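Local atomic coordinates of coiled-coil and C2 domain-containing protein 1-like (Drosophila melanogaster, PDB entry 6EI6), a protein that binds phosphatidylinositol monophosphates and supports ESCRT-III activity in endosomal protein sorting, probably by preventing inappropriate polymerisation of the core component shrub. Residues V40-Q45 / E94-F99. Numbering follows the deposited sequence.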
loop_
_atom_site.group_PDB
_atom_site.type_symbol
_atom_site.label_atom_id
_atom_site.label_comp_id
_atom_site.label_asym_id
_atom_site.label_seq_id
_atom_site.Cartn_x
_atom_site.Cartn_y
_atom_site.Cartn_z
ATOM N N VAL A 40 28.338 2.632 0.575
ATOM C CA VAL A 40 27.032 3.133 0.179
ATOM C C VAL A 40 26.020 1.993 0.124
ATOM O O VAL A 40 24.892 2.125 0.609
ATOM C CB VAL A 40 27.162 3.880 -1.164
ATOM C CG1 VAL A 40 25.828 3.976 -1.887
ATOM C CG2 VAL A 40 27.744 5.256 -0.938
ATOM N N ARG A 41 26.410 0.853 -0.450
ATOM C CA ARG A 41 25.514 -0.301 -0.545
ATOM C C ARG A 41 25.186 -0.907 0.822
ATOM O O ARG A 41 24.060 -1.374 1.047
ATOM C CB ARG A 41 26.132 -1.356 -1.461
ATOM C CG ARG A 41 26.314 -0.879 -2.900
ATOM C CD ARG A 41 24.962 -0.739 -3.623
ATOM N NE ARG A 41 25.101 -0.221 -4.991
ATOM C CZ ARG A 41 24.232 -0.441 -5.981
ATOM N NH1 ARG A 41 23.140 -1.173 -5.799
ATOM N NH2 ARG A 41 24.469 0.061 -7.169
ATOM N N MET A 42 26.155 -0.928 1.738
ATOM C CA MET A 42 25.869 -1.327 3.110
ATOM C C MET A 42 24.723 -0.502 3.677
ATOM O O MET A 42 23.764 -1.033 4.253
ATOM C CB MET A 42 27.125 -1.162 3.971
ATOM C CG MET A 42 28.176 -2.227 3.759
ATOM S SD MET A 42 29.762 -1.798 4.519
ATOM C CE MET A 42 29.299 -1.806 6.280
ATOM N N GLU A 43 24.812 0.812 3.524
ATOM C CA GLU A 43 23.781 1.684 4.065
ATOM C C GLU A 43 22.449 1.493 3.333
ATOM O O GLU A 43 21.387 1.411 3.968
ATOM C CB GLU A 43 24.275 3.121 3.984
ATOM C CG GLU A 43 23.391 4.081 4.698
ATOM C CD GLU A 43 24.060 5.406 4.924
ATOM O OE1 GLU A 43 25.328 5.442 4.910
ATOM O OE2 GLU A 43 23.303 6.392 5.104
ATOM N N GLU A 44 22.484 1.398 2.002
ATOM C CA GLU A 44 21.271 1.108 1.236
ATOM C C GLU A 44 20.622 -0.190 1.689
ATOM O O GLU A 44 19.395 -0.256 1.871
ATOM C CB GLU A 44 21.602 1.019 -0.252
ATOM C CG GLU A 44 21.948 2.343 -0.844
ATOM C CD GLU A 44 20.690 3.120 -1.211
ATOM O OE1 GLU A 44 19.656 2.471 -1.568
ATOM O OE2 GLU A 44 20.721 4.373 -1.109
ATOM N N GLN A 45 21.436 -1.248 1.837
ATOM C CA GLN A 45 20.896 -2.537 2.226
ATOM C C GLN A 45 20.199 -2.445 3.573
ATOM O O GLN A 45 19.097 -2.985 3.746
ATOM C CB GLN A 45 22.000 -3.586 2.268
ATOM C CG GLN A 45 21.505 -4.949 2.766
ATOM C CD GLN A 45 20.698 -5.678 1.703
ATOM O OE1 GLN A 45 20.927 -5.482 0.521
ATOM N NE2 GLN A 45 19.752 -6.523 2.123
ATOM N N GLU A 94 36.499 6.289 10.058
ATOM C CA GLU A 94 37.018 5.000 10.453
ATOM C C GLU A 94 36.747 3.985 9.361
ATOM O O GLU A 94 35.993 4.251 8.415
ATOM C CB GLU A 94 36.409 4.557 11.791
ATOM C CG GLU A 94 37.258 4.980 12.996
ATOM C CD GLU A 94 36.655 6.149 13.763
ATOM O OE1 GLU A 94 36.932 6.275 14.984
ATOM O OE2 GLU A 94 35.889 6.926 13.143
ATOM N N PRO A 95 37.386 2.822 9.424
ATOM C CA PRO A 95 36.992 1.738 8.525
ATOM C C PRO A 95 35.501 1.463 8.656
ATOM O O PRO A 95 34.904 1.658 9.720
ATOM C CB PRO A 95 37.846 0.547 8.990
ATOM C CG PRO A 95 38.431 0.951 10.309
ATOM C CD PRO A 95 38.511 2.442 10.295
ATOM N N LEU A 96 34.899 1.068 7.536
ATOM C CA LEU A 96 33.569 0.485 7.558
ATOM C C LEU A 96 33.527 -0.629 8.609
ATOM O O LEU A 96 34.528 -1.336 8.798
ATOM C CB LEU A 96 33.237 -0.075 6.166
ATOM C CG LEU A 96 32.480 0.731 5.098
ATOM C CD1 LEU A 96 31.979 2.054 5.609
ATOM C CD2 LEU A 96 33.352 0.919 3.832
ATOM N N PRO A 97 32.417 -0.800 9.325
ATOM C CA PRO A 97 32.307 -1.963 10.221
ATOM C C PRO A 97 32.301 -3.273 9.443
ATOM O O PRO A 97 31.753 -3.367 8.340
ATOM C CB PRO A 97 30.975 -1.732 10.951
ATOM C CG PRO A 97 30.736 -0.257 10.867
ATOM C CD PRO A 97 31.334 0.173 9.531
ATOM N N LYS A 98 32.953 -4.275 10.016
ATOM C CA LYS A 98 32.813 -5.646 9.550
ATOM C C LYS A 98 31.359 -6.100 9.619
ATOM O O LYS A 98 30.600 -5.714 10.508
ATOM C CB LYS A 98 33.679 -6.572 10.401
ATOM C CG LYS A 98 35.172 -6.268 10.294
ATOM C CD LYS A 98 35.992 -7.557 10.404
ATOM C CE LYS A 98 35.276 -8.711 9.709
ATOM N NZ LYS A 98 35.989 -9.991 9.975
ATOM N N PHE A 99 30.970 -6.961 8.694
ATOM C CA PHE A 99 29.603 -7.442 8.706
ATOM C C PHE A 99 29.570 -8.852 8.142
ATOM O O PHE A 99 30.563 -9.369 7.633
ATOM C CB PHE A 99 28.687 -6.512 7.897
ATOM C CG PHE A 99 29.063 -6.431 6.455
ATOM C CD1 PHE A 99 28.551 -7.338 5.536
ATOM C CD2 PHE A 99 29.974 -5.479 6.019
ATOM C CE1 PHE A 99 28.924 -7.274 4.204
ATOM C CE2 PHE A 99 30.344 -5.401 4.677
ATOM C CZ PHE A 99 29.823 -6.294 3.768
#
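Met-42, on helix 34-62, reaches between Leu-96, in the loop after helix 66-91, and Phe-99, which opens strand 99-102, a worked example of one flexible thioether joining a helix to an extended chain. Its CG is anti to the carbonyl carbon (chi1 -75°) and the chain runs on extended before bending at chi3 (65°), which turns the methyl toward the backbone of Pro-97. SD of Met-42 lies 3.8 Å from CG of Leu-96. The same SD of Met-42 is 3.7 Å from CE2 of Phe-99 and meets that ring obliquely, 54° off the normal, a Met-aromatic contact. CE of Met-42 lies 3.7 Å from CD2 of Phe-99. It is also 3.6 Å from the carbonyl O of Pro-97, an oxygen in the ring plane, at its edge. Val-86 of helix 66-91 touches Met-42, while Leu-266 and Leu-268 pack on Phe-99; in this C2-containing C-terminal piece the helical hairpin thus meets the antiparallel pair 99-102 and 265-268, about 29 Å from the chain centre. Were Met-42 replaced by alanine, loss of the thioether would probably open a gap between Leu-96 and Phe-99 and deprive the ring of its sulfur neighbour. With no hydrogen bond between the two segments, their direct cohesion rests on dispersion and the polarisable sulfur, interactions that depend on close fit more than on exact bond direction.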